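Local coordinates for protein pyruvate kinase 1 (Trypanosoma brucei brucei, PDB 4KCT) that catalyses phosphoryl transfer from phosphoenolpyruvate to ADP, giving pyruvate and ATP, and has an intrinsic decarboxylase activity toward oxaloacetate, at residues S212-T216 against A217-R221; E241-Q244 against G245-I249; R425-T428 against C429-N433; V441-A445 against A446-E450. All blocks are in the same frame, centred on the assembly; numbering follows the deposited sequence.

Contact 1. Residues S212-T216 against A217-R221; sequences SFIRT and AEQVR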
loop_
_atom_site.group_PDB
_atom_site.type_symbol
_atom_site.label_atom_id
_atom_site.label_comp_id
_atom_site.label_asym_id
_atom_site.label_seq_id
_atom_site.Cartn_x
_atom_site.Cartn_y
_atom_site.Cartn_z
ATOM N N SER A 212 -39.578 9.487 -1.215
ATOM C CA SER A 212 -39.721 8.162 -1.805
ATOM C C SER A 212 -39.441 8.122 -3.289
ATOM O O SER A 212 -39.747 9.092 -4.045
ATOM C CB SER A 212 -41.110 7.586 -1.519
ATOM O OG SER A 212 -41.233 7.257 -0.148
ATOM N N PHE A 213 -38.856 7.004 -3.711
ATOM C CA PHE A 213 -38.691 6.673 -5.143
ATOM C C PHE A 213 -38.028 7.770 -5.958
ATOM O O PHE A 213 -38.456 8.070 -7.083
ATOM C CB PHE A 213 -40.050 6.293 -5.781
ATOM C CG PHE A 213 -40.193 4.822 -6.032
ATOM C CD1 PHE A 213 -39.619 4.242 -7.171
ATOM C CD2 PHE A 213 -40.719 3.981 -5.038
ATOM C CE1 PHE A 213 -39.658 2.861 -7.361
ATOM C CE2 PHE A 213 -40.768 2.601 -5.228
ATOM C CZ PHE A 213 -40.207 2.037 -6.377
ATOM N N ILE A 214 -36.911 8.284 -5.460
ATOM C CA ILE A 214 -36.160 9.280 -6.217
ATOM C C ILE A 214 -35.407 8.605 -7.380
ATOM O O ILE A 214 -34.592 7.685 -7.172
ATOM C CB ILE A 214 -35.186 10.062 -5.295
ATOM C CG1 ILE A 214 -35.989 10.913 -4.273
ATOM C CG2 ILE A 214 -34.236 10.939 -6.115
ATOM C CD1 ILE A 214 -36.899 11.986 -4.895
ATOM N N ARG A 215 -35.707 9.047 -8.598
ATOM C CA ARG A 215 -35.135 8.395 -9.759
ATOM C C ARG A 215 -34.043 9.223 -10.411
ATOM O O ARG A 215 -33.185 8.675 -11.102
ATOM C CB ARG A 215 -36.223 8.002 -10.757
ATOM C CG ARG A 215 -37.176 6.937 -10.220
ATOM C CD ARG A 215 -38.618 7.204 -10.646
ATOM N NE ARG A 215 -39.351 8.085 -9.723
ATOM C CZ ARG A 215 -40.364 8.868 -10.095
ATOM N NH1 ARG A 215 -41.022 9.610 -9.202
ATOM N NH2 ARG A 215 -40.750 8.871 -11.361
ATOM N N THR A 216 -34.092 10.549 -10.214
ATOM C CA THR A 216 -33.156 11.485 -10.866
ATOM C C THR A 216 -32.856 12.640 -9.927
ATOM O O THR A 216 -33.657 12.956 -9.032
ATOM C CB THR A 216 -33.764 12.116 -12.161
ATOM O OG1 THR A 216 -34.900 12.899 -11.801
ATOM C CG2 THR A 216 -34.196 11.046 -13.166
ATOM N N ALA A 217 -31.799 13.385 -10.249
ATOM C CA ALA A 217 -31.505 14.637 -9.568
ATOM C C ALA A 217 -32.617 15.670 -9.772
ATOM O O ALA A 217 -32.884 16.477 -8.887
ATOM C CB ALA A 217 -30.165 15.204 -10.035
ATOM N N GLU A 218 -33.239 15.678 -10.949
ATOM C CA GLU A 218 -34.316 16.650 -11.201
ATOM C C GLU A 218 -35.495 16.431 -10.239
ATOM O O GLU A 218 -36.078 17.385 -9.707
ATOM C CB GLU A 218 -34.778 16.595 -12.661
ATOM C CG GLU A 218 -35.759 17.700 -13.038
ATOM C CD GLU A 218 -35.266 19.107 -12.669
ATOM O OE1 GLU A 218 -36.099 19.928 -12.222
ATOM O OE2 GLU A 218 -34.047 19.392 -12.814
ATOM N N GLN A 219 -35.788 15.173 -9.940
ATOM C CA GLN A 219 -36.800 14.880 -8.938
ATOM C C GLN A 219 -36.463 15.426 -7.549
ATOM O O GLN A 219 -37.359 15.891 -6.824
ATOM C CB GLN A 219 -37.040 13.388 -8.859
ATOM C CG GLN A 219 -37.621 12.819 -10.121
ATOM C CD GLN A 219 -38.408 11.577 -9.854
ATOM O OE1 GLN A 219 -37.999 10.734 -9.057
ATOM N NE2 GLN A 219 -39.594 11.488 -10.450
ATOM N N VAL A 220 -35.203 15.306 -7.132
ATOM C CA VAL A 220 -34.791 15.934 -5.859
ATOM C C VAL A 220 -35.086 17.439 -5.861
ATOM O O VAL A 220 -35.644 17.974 -4.897
ATOM C CB VAL A 220 -33.296 15.712 -5.554
ATOM C CG1 VAL A 220 -32.952 16.303 -4.200
ATOM C CG2 VAL A 220 -32.955 14.213 -5.584
ATOM N N ARG A 221 -34.688 18.112 -6.942
ATOM C CA ARG A 221 -34.967 19.534 -7.137
ATOM C C ARG A 221 -36.449 19.892 -7.111
ATOM O O ARG A 221 -36.833 20.902 -6.512
ATOM C CB ARG A 221 -34.298 20.059 -8.430
ATOM C CG ARG A 221 -32.773 20.160 -8.307
ATOM C CD ARG A 221 -32.142 20.908 -9.476
ATOM N NE ARG A 221 -32.118 20.098 -10.695
ATOM C CZ ARG A 221 -31.176 19.194 -10.981
ATOM N NH1 ARG A 221 -31.236 18.521 -12.117
ATOM N NH2 ARG A 221 -30.159 18.979 -10.135
#
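Gln219, in the first turn of helix 217-227, reaches back to the loop that leads into that helix and holds the backbone of Arg215. Its OE1 accepts from Arg215 N at 2.9 Å, with the donor tilted out of the amide's carbonyl plane. CG lies anti to the carbonyl carbon (chi1 -65°) and the chain stays extended beyond it, which gives glutamine the span to bring an acceptor to a buried N-H of the loop. Arg215 has two modelled conformers, so the very close approach of its guanidinium to the Gln219 amide is doubtful; its NH2 and NH1 bond the carbonyl oxygens of Leu187 and Pro188. One residue further on, Thr216 is the N-cap. Its OG1, standing between its own backbone N and carbonyl carbon (chi1 64°), takes the N-H of Gln219 at 3.1 Å in a fairly straight bond. Because the Gln219 amide turns to Arg215 N, this is a plain N-cap bond, and Thr216 N is buried without a partner. The backbone bond from Val220 N to Thr216 O is weak at 3.4 Å. On the side facing the barrel strands, Ile214 CG2 meets Val220 CG2 at 3.6 Å, two branched side chains crossing at about a right angle in the tightly packed part.

The outer side is looser and polar. Exposed Glu218 and Arg221 form a salt bridge, with NE and NH1 of Arg221 both directed at the single atom Glu218 OE2.

This is a beta-alpha connection of the TIM barrel, following strand 208-211: Ile214 and Val220 pack on strand 235-240, and together with Ala217 they also meet helix 249-255.

Contact 2. Residues E241-Q244 against G245-I249; sequences ENHQ and GVQNI. With MG (magnesium ion), chain C; PYR (pyruvic acid), chain E.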
loop_
_atom_site.group_PDB
_atom_site.type_symbol
_atom_site.label_atom_id
_atom_site.label_comp_id
_atom_site.label_asym_id
_atom_site.label_seq_id
_atom_site.Cartn_x
_atom_site.Cartn_y
_atom_site.Cartn_z
ATOM N N GLU A 241 -34.843 3.391 -4.475
ATOM C CA GLU A 241 -35.789 2.293 -4.391
ATOM C C GLU A 241 -35.907 1.481 -5.675
ATOM O O GLU A 241 -36.736 0.576 -5.742
ATOM C CB GLU A 241 -37.195 2.806 -3.998
ATOM C CG GLU A 241 -37.207 3.809 -2.876
ATOM C CD GLU A 241 -38.502 3.771 -2.078
ATOM O OE1 GLU A 241 -38.776 2.730 -1.433
ATOM O OE2 GLU A 241 -39.151 4.816 -1.966
ATOM N N ASN A 242 -35.170 1.870 -6.722
ATOM C CA ASN A 242 -35.257 1.170 -8.013
ATOM C C ASN A 242 -33.998 1.385 -8.838
ATOM O O ASN A 242 -33.055 2.055 -8.376
ATOM C CB ASN A 242 -36.525 1.612 -8.810
ATOM C CG ASN A 242 -36.310 2.910 -9.606
ATOM O OD1 ASN A 242 -35.575 3.812 -9.178
ATOM N ND2 ASN A 242 -37.002 3.025 -10.751
ATOM N N HIS A 243 -33.932 0.773 -10.018
ATOM C CA HIS A 243 -32.670 0.752 -10.751
ATOM C C HIS A 243 -32.267 2.153 -11.213
ATOM O O HIS A 243 -31.081 2.455 -11.312
ATOM C CB HIS A 243 -32.720 -0.224 -11.922
ATOM C CG HIS A 243 -33.361 0.353 -13.138
ATOM N ND1 HIS A 243 -34.701 0.585 -13.202
ATOM C CD2 HIS A 243 -32.797 0.965 -14.268
ATOM C CE1 HIS A 243 -34.983 1.232 -14.358
ATOM N NE2 HIS A 243 -33.814 1.478 -15.000
ATOM N N GLN A 244 -33.247 3.015 -11.510
ATOM C CA GLN A 244 -32.948 4.414 -11.901
ATOM C C GLN A 244 -32.229 5.165 -10.805
ATOM O O GLN A 244 -31.267 5.869 -11.069
ATOM C CB GLN A 244 -34.237 5.189 -12.247
ATOM C CG GLN A 244 -34.995 4.635 -13.436
ATOM C CD GLN A 244 -36.376 5.277 -13.566
ATOM O OE1 GLN A 244 -37.326 4.913 -12.858
ATOM N NE2 GLN A 244 -36.441 6.321 -14.338
ATOM N N GLY A 245 -32.710 5.034 -9.570
ATOM C CA GLY A 245 -32.021 5.637 -8.439
ATOM C C GLY A 245 -30.580 5.165 -8.342
ATOM O O GLY A 245 -29.689 5.956 -8.031
ATOM N N VAL A 246 -30.359 3.860 -8.516
ATOM C CA VAL A 246 -29.012 3.304 -8.437
ATOM C C VAL A 246 -28.126 3.824 -9.579
ATOM O O VAL A 246 -27.001 4.260 -9.351
ATOM C CB VAL A 246 -29.015 1.743 -8.424
ATOM C CG1 VAL A 246 -27.574 1.201 -8.468
ATOM C CG2 VAL A 246 -29.773 1.218 -7.201
ATOM N N GLN A 247 -28.673 3.838 -10.789
ATOM C CA GLN A 247 -27.946 4.237 -11.977
ATOM C C GLN A 247 -27.572 5.721 -11.909
ATOM O O GLN A 247 -26.489 6.113 -12.312
ATOM C CB GLN A 247 -28.842 3.999 -13.198
ATOM C CG GLN A 247 -28.254 4.413 -14.525
ATOM C CD GLN A 247 -29.144 3.993 -15.682
ATOM O OE1 GLN A 247 -28.765 4.114 -16.842
ATOM N NE2 GLN A 247 -30.342 3.503 -15.364
ATOM N N ASN A 248 -28.474 6.538 -11.379
ATOM C CA ASN A 248 -28.252 7.976 -11.299
ATOM C C ASN A 248 -27.709 8.434 -9.917
ATOM O O ASN A 248 -27.827 9.598 -9.565
ATOM C CB ASN A 248 -29.566 8.725 -11.622
ATOM C CG ASN A 248 -30.034 8.480 -13.045
ATOM O OD1 ASN A 248 -29.221 8.371 -13.937
ATOM N ND2 ASN A 248 -31.355 8.306 -13.239
ATOM N N ILE A 249 -27.134 7.512 -9.145
ATOM C CA ILE A 249 -26.815 7.783 -7.746
ATOM C C ILE A 249 -25.883 9.014 -7.559
ATOM O O ILE A 249 -26.067 9.797 -6.646
ATOM C CB ILE A 249 -26.242 6.522 -7.025
ATOM C CG1 ILE A 249 -26.070 6.779 -5.536
ATOM C CG2 ILE A 249 -24.916 6.066 -7.652
ATOM C CD1 ILE A 249 -27.359 7.161 -4.825
HETATM MG MG MG C . -40.078 2.042 -0.100
HETATM C C PYR E . -38.411 0.627 1.593
HETATM O O PYR E . -37.552 -0.122 2.134
HETATM O OXT PYR E . -38.841 0.363 0.434
HETATM C CA PYR E . -38.822 1.900 2.264
HETATM O O3 PYR E . -39.692 2.628 1.754
HETATM C CB PYR E . -38.093 2.351 3.504
HETATM O O HOH W 1 -41.262 3.868 -0.881
HETATM O O HOH W 2 -41.897 1.473 0.855
#
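At a beta-alpha turn of the TIM barrel, where strand 235-240 gives way to helix 243-247, the N-cap Asn242 grips Gly245 one residue after Glu241, the ligand of the magnesium ion. Asn242 OD1 accepts from Gly245 N at 3.1 Å, the donor standing 38° above the amide's carbonyl plane. The other end of the same amide is held too: Asn242 ND2 gives a hydrogen to Gln244 OE1 at 2.8 Å, in plane and on a lone pair, which should hold the amide against rotation. Asparagine suits the place because one short side chain offers both an acceptor and a donor. The first backbone turn then closes from Val246 N to Asn242 O at 3.2 Å.

Further along, His243 and Gln247 lie side by side and point the same way, CD2 of the ring 3.7 Å from Gln247 NE2 with the two planes 42° apart. His243 NE2 is bonded to Glu184, and Phe13 of the second subunit packs on both side chains. At the far end, Asn248 ND2 reaches Arg215 O.

Glu241, just before the cap, serves the site itself. Glu241 OE1 binds the magnesium ion at 2.0 Å; Asp265, two waters and the chelating OXT and O3 of pyruvate complete its shell. The second carboxylate oxygen, Glu241 OE2, receives a hydrogen from one of those metal-bound waters at 2.6 Å.

Contact 3. Residues R425-T428 against C429-N433; sequences RLQT and CRQLN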
loop_
_atom_site.group_PDB
_atom_site.type_symbol
_atom_site.label_atom_id
_atom_site.label_comp_id
_atom_site.label_asym_id
_atom_site.label_seq_id
_atom_site.Cartn_x
_atom_site.Cartn_y
_atom_site.Cartn_z
ATOM N N ARG A 425 -28.419 26.719 16.668
ATOM C CA ARG A 425 -29.751 26.400 16.155
ATOM C C ARG A 425 -30.270 25.065 16.660
ATOM O O ARG A 425 -29.647 24.026 16.450
ATOM C CB ARG A 425 -29.759 26.394 14.632
ATOM C CG ARG A 425 -29.488 27.743 14.008
ATOM C CD ARG A 425 -29.508 27.656 12.493
ATOM N NE ARG A 425 -28.575 28.621 11.930
ATOM C CZ ARG A 425 -28.147 28.616 10.670
ATOM N NH1 ARG A 425 -28.638 27.745 9.787
ATOM N NH2 ARG A 425 -27.245 29.502 10.291
ATOM N N LEU A 426 -31.453 25.082 17.272
ATOM C CA LEU A 426 -32.079 23.836 17.712
ATOM C C LEU A 426 -32.345 22.877 16.556
ATOM O O LEU A 426 -32.208 21.667 16.698
ATOM C CB LEU A 426 -33.381 24.123 18.466
ATOM C CG LEU A 426 -33.179 24.777 19.846
ATOM C CD1 LEU A 426 -34.496 25.375 20.356
ATOM C CD2 LEU A 426 -32.638 23.742 20.826
ATOM N N GLN A 427 -32.718 23.407 15.400
ATOM C CA GLN A 427 -32.949 22.515 14.284
ATOM C C GLN A 427 -31.651 21.820 13.855
ATOM O O GLN A 427 -31.682 20.686 13.373
ATOM C CB GLN A 427 -33.552 23.238 13.103
ATOM C CG GLN A 427 -33.805 22.293 11.935
ATOM C CD GLN A 427 -34.945 22.751 11.046
ATOM O OE1 GLN A 427 -34.784 23.661 10.259
ATOM N NE2 GLN A 427 -36.089 22.075 11.138
ATOM N N THR A 428 -30.510 22.500 14.016
ATOM C CA THR A 428 -29.241 21.851 13.715
ATOM C C THR A 428 -28.930 20.690 14.648
ATOM O O THR A 428 -28.510 19.620 14.185
ATOM C CB THR A 428 -28.080 22.854 13.634
ATOM O OG1 THR A 428 -28.295 23.702 12.492
ATOM C CG2 THR A 428 -26.728 22.117 13.462
ATOM N N CYS A 429 -29.241 20.847 15.944
ATOM C CA CYS A 429 -29.157 19.720 16.897
ATOM C C CYS A 429 -29.966 18.535 16.407
ATOM O O CYS A 429 -29.503 17.396 16.454
ATOM C CB CYS A 429 -29.673 20.131 18.290
ATOM S SG CYS A 429 -28.750 21.459 19.072
ATOM N N ARG A 430 -31.177 18.806 15.914
ATOM C CA ARG A 430 -32.064 17.723 15.529
ATOM C C ARG A 430 -31.573 17.076 14.242
ATOM O O ARG A 430 -31.671 15.836 14.060
ATOM C CB ARG A 430 -33.499 18.235 15.366
ATOM C CG ARG A 430 -34.142 18.639 16.690
ATOM C CD ARG A 430 -35.638 18.928 16.529
ATOM N NE ARG A 430 -35.890 20.106 15.684
ATOM C CZ ARG A 430 -35.990 21.347 16.142
ATOM N NH1 ARG A 430 -35.773 21.607 17.429
ATOM N NH2 ARG A 430 -36.362 22.326 15.328
ATOM N N GLN A 431 -31.084 17.898 13.326
ATOM C CA GLN A 431 -30.671 17.383 12.019
ATOM C C GLN A 431 -29.373 16.568 12.100
ATOM O O GLN A 431 -29.156 15.671 11.306
ATOM C CB GLN A 431 -30.538 18.535 11.009
ATOM C CG GLN A 431 -31.910 18.986 10.499
ATOM C CD GLN A 431 -31.837 20.206 9.629
ATOM O OE1 GLN A 431 -30.809 20.865 9.571
ATOM N NE2 GLN A 431 -32.913 20.489 8.909
ATOM N N LEU A 432 -28.527 16.887 13.067
ATOM C CA LEU A 432 -27.239 16.225 13.183
ATOM C C LEU A 432 -27.391 14.808 13.740
ATOM O O LEU A 432 -26.448 14.025 13.734
ATOM C CB LEU A 432 -26.272 17.074 14.024
ATOM C CG LEU A 432 -25.619 18.239 13.225
ATOM C CD1 LEU A 432 -24.818 19.121 14.177
ATOM C CD2 LEU A 432 -24.685 17.670 12.134
ATOM N N ASN A 433 -28.623 14.452 14.112
ATOM C CA ASN A 433 -28.949 13.081 14.554
ATOM C C ASN A 433 -28.785 12.017 13.475
ATOM O O ASN A 433 -28.757 10.804 13.795
ATOM C CB ASN A 433 -30.400 12.999 15.090
ATOM C CG ASN A 433 -30.527 13.453 16.538
ATOM O OD1 ASN A 433 -29.948 12.854 17.421
ATOM N ND2 ASN A 433 -31.426 14.395 16.787
#
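Gln427 and Gln431, one turn apart on helix 426-431, lay their side-chain amides over one another with planes only 5° apart. The side chains come nearest at Gln427 CG and Gln431 NE2, 3.6 Å, so the Gln431 amide rests partly on the aliphatic stem of Gln427. Next to them Arg430 folds back along the helix. A bend at chi3 (-66°) turns its guanidinium so that one face settles over Gln427 CA and Leu426 O, with NH1 3.6 Å from Leu426 CB. On another side of the helix Thr428 and Leu432 run in the same direction, and Thr428 CG2 touches Leu432 CD1 at 3.6 Å. The main chain beneath is ordinary helix, with Gln431 N bonded to Gln427 O at 2.9 Å and Leu432 N to Thr428 O at 3.0 Å.

What positions this shell lies outside it. Asp207 OD1 accepts from Gln427 NE2 and forms a salt bridge with Arg430 NE, while Gln431 NE2 gives its hydrogens to the carbonyls of Asp207 and Asp233. Thr428 OG1 bonds Asn402 O, and Leu432 packs against strands 419-423 and 438-442, which this helix joins as a beta-alpha-beta crossover.

Thr428 CG2 and Leu432 thus suit the side toward the sheet, and Gln427, Arg430 and Gln431 the side toward the barrel, where they meet residues just before strands 208-211 and 235-240. Amides able to stack and still point their N-H groups outward knit the alpha/beta domain to the barrel, and the Asp207 carboxylate probably helps to balance the arginine's charge.

Contact 4. Residues V441-A445 against A446-E450; sequences VFYDA and AKSGE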
loop_
_atom_site.group_PDB
_atom_site.type_symbol
_atom_site.label_atom_id
_atom_site.label_comp_id
_atom_site.label_asym_id
_atom_site.label_seq_id
_atom_site.Cartn_x
_atom_site.Cartn_y
_atom_site.Cartn_z
ATOM N N VAL A 441 -24.954 20.199 21.415
ATOM C CA VAL A 441 -25.308 21.027 22.558
ATOM C C VAL A 441 -25.740 22.374 22.031
ATOM O O VAL A 441 -25.063 22.957 21.183
ATOM C CB VAL A 441 -24.099 21.268 23.497
ATOM C CG1 VAL A 441 -24.579 21.853 24.817
ATOM C CG2 VAL A 441 -23.364 19.980 23.742
ATOM N N PHE A 442 -26.846 22.889 22.547
ATOM C CA PHE A 442 -27.380 24.144 22.060
ATOM C C PHE A 442 -26.790 25.335 22.823
ATOM O O PHE A 442 -26.828 25.374 24.057
ATOM C CB PHE A 442 -28.895 24.132 22.196
ATOM C CG PHE A 442 -29.554 25.422 21.793
ATOM C CD1 PHE A 442 -29.404 25.920 20.507
ATOM C CD2 PHE A 442 -30.350 26.122 22.702
ATOM C CE1 PHE A 442 -30.072 27.084 20.116
ATOM C CE2 PHE A 442 -31.016 27.271 22.324
ATOM C CZ PHE A 442 -30.863 27.768 21.035
ATOM N N TYR A 443 -26.268 26.310 22.088
ATOM C CA TYR A 443 -25.864 27.600 22.661
ATOM C C TYR A 443 -26.901 28.647 22.317
ATOM O O TYR A 443 -27.114 28.954 21.143
ATOM C CB TYR A 443 -24.497 28.051 22.113
ATOM C CG TYR A 443 -24.060 29.454 22.617
ATOM C CD1 TYR A 443 -23.542 29.623 23.909
ATOM C CD2 TYR A 443 -24.161 30.577 21.801
ATOM C CE1 TYR A 443 -23.188 30.885 24.396
ATOM C CE2 TYR A 443 -23.798 31.854 22.278
ATOM C CZ TYR A 443 -23.278 31.980 23.572
ATOM O OH TYR A 443 -22.888 33.207 24.059
ATOM N N ASP A 444 -27.535 29.207 23.345
ATOM C CA ASP A 444 -28.584 30.201 23.149
ATOM C C ASP A 444 -28.020 31.627 23.057
ATOM O O ASP A 444 -27.820 32.286 24.074
ATOM C CB ASP A 444 -29.589 30.113 24.288
ATOM C CG ASP A 444 -30.866 30.892 24.002
ATOM O OD1 ASP A 444 -30.820 31.854 23.205
ATOM O OD2 ASP A 444 -31.915 30.509 24.543
ATOM N N ALA A 445 -27.784 32.100 21.838
ATOM C CA ALA A 445 -27.046 33.351 21.645
ATOM C C ALA A 445 -27.903 34.563 22.021
ATOM O O ALA A 445 -27.387 35.560 22.529
ATOM C CB ALA A 445 -26.550 33.470 20.214
ATOM N N ALA A 446 -29.220 34.434 21.867
ATOM C CA ALA A 446 -30.141 35.470 22.339
ATOM C C ALA A 446 -30.074 35.630 23.863
ATOM O O ALA A 446 -30.155 36.737 24.375
ATOM C CB ALA A 446 -31.565 35.179 21.886
ATOM N N LYS A 447 -29.819 34.535 24.569
ATOM C CA LYS A 447 -29.726 34.575 26.019
ATOM C C LYS A 447 -28.330 34.933 26.541
ATOM O O LYS A 447 -28.206 35.630 27.542
ATOM C CB LYS A 447 -30.207 33.261 26.629
ATOM C CG LYS A 447 -30.393 33.299 28.140
ATOM C CD LYS A 447 -29.366 32.430 28.856
ATOM C CE LYS A 447 -29.659 30.945 28.670
ATOM N NZ LYS A 447 -31.086 30.616 28.949
ATOM N N SER A 448 -27.276 34.441 25.888
ATOM C CA SER A 448 -25.930 34.504 26.483
ATOM C C SER A 448 -24.985 35.457 25.773
ATOM O O SER A 448 -23.865 35.648 26.225
ATOM C CB SER A 448 -25.301 33.107 26.573
ATOM O OG SER A 448 -26.176 32.193 27.216
ATOM N N GLY A 449 -25.388 35.967 24.607
ATOM C CA GLY A 449 -24.522 36.868 23.831
ATOM C C GLY A 449 -23.926 36.271 22.562
ATOM O O GLY A 449 -23.897 35.045 22.382
ATOM N N GLU A 450 -23.381 37.135 21.711
ATOM C CA GLU A 450 -23.044 36.750 20.337
ATOM C C GLU A 450 -21.795 35.855 20.236
ATOM O O GLU A 450 -21.605 35.143 19.223
ATOM C CB GLU A 450 -22.880 37.990 19.458
ATOM C CG GLU A 450 -24.145 38.373 18.707
ATOM C CD GLU A 450 -23.851 39.003 17.362
ATOM O OE1 GLU A 450 -22.791 39.653 17.225
ATOM O OE2 GLU A 450 -24.685 38.855 16.441
#
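Asp444, Ala445 and Tyr443 carry the turn in which strand 438-442 passes into the short helix 445-448. Asp444 is the N-cap: with CG anti to the backbone N (chi1 -167°), its carboxylate swings back over the helix start, and OD1 accepts from Lys447 N at 3.2 Å. The donor arrives from well above the carboxylate plane, 65° out of it. The main-chain oxygen of Asp444 binds too, taking Ser448 N at 2.9 Å. Ala445 follows as the first helical residue. Its O accepts from Gly449 N at 2.9 Å, while its small CB fits 3.8 Å from Gly449 O.

Tyr443 closes the far end. Its OH donates to Gly449 O at 2.7 Å, that oxygen lying in the ring plane at the edge, and Ser448 CB sits obliquely 3.8 Å from CE1. Leu460 and Lys456 of helix 455-467 pack on the same ring. Gly449 leaves the helix at a positive phi of 108°, where a side chain would jam against the preceding carbonyl, so glycine is needed.

Both ends of one turn of helix are thus tied to consecutive residues, the start by a carboxylate and the finish by a phenol. The negative Asp444 would be expected to suit the positive end of the helix dipole. Lys447 NZ, 4.5 Å from Asp444 OD2, is beyond a salt bridge and can add only a loose electrostatic pull on this solvent-facing side.

Overall arrangement
Contacts 1 and 2 belong to neighbouring beta-alpha turns of the barrel and touch directly: Glu241 OE2 lies 2.8 Å from Phe213 N, a probable hydrogen bond, so the metal-site turn leans on the turn before it. Contacts 3 and 4 lie in the alpha/beta domain, joined where Leu426 and Cys429 of helix 426-431 pack on Phe442 of strand 438-442. The two pairs stay apart, with the centres of contacts 2 and 4 about 43 Å from each other. Contacts 1, 2 and 3 are partly buried, whereas contact 4 is a surface turn. Contacts 1, 2 and 4 depend on N-caps by threonine, asparagine and aspartate; contact 3 lies within a helix and combines stacked amides, an apolar pair and polar bonds reaching the barrel.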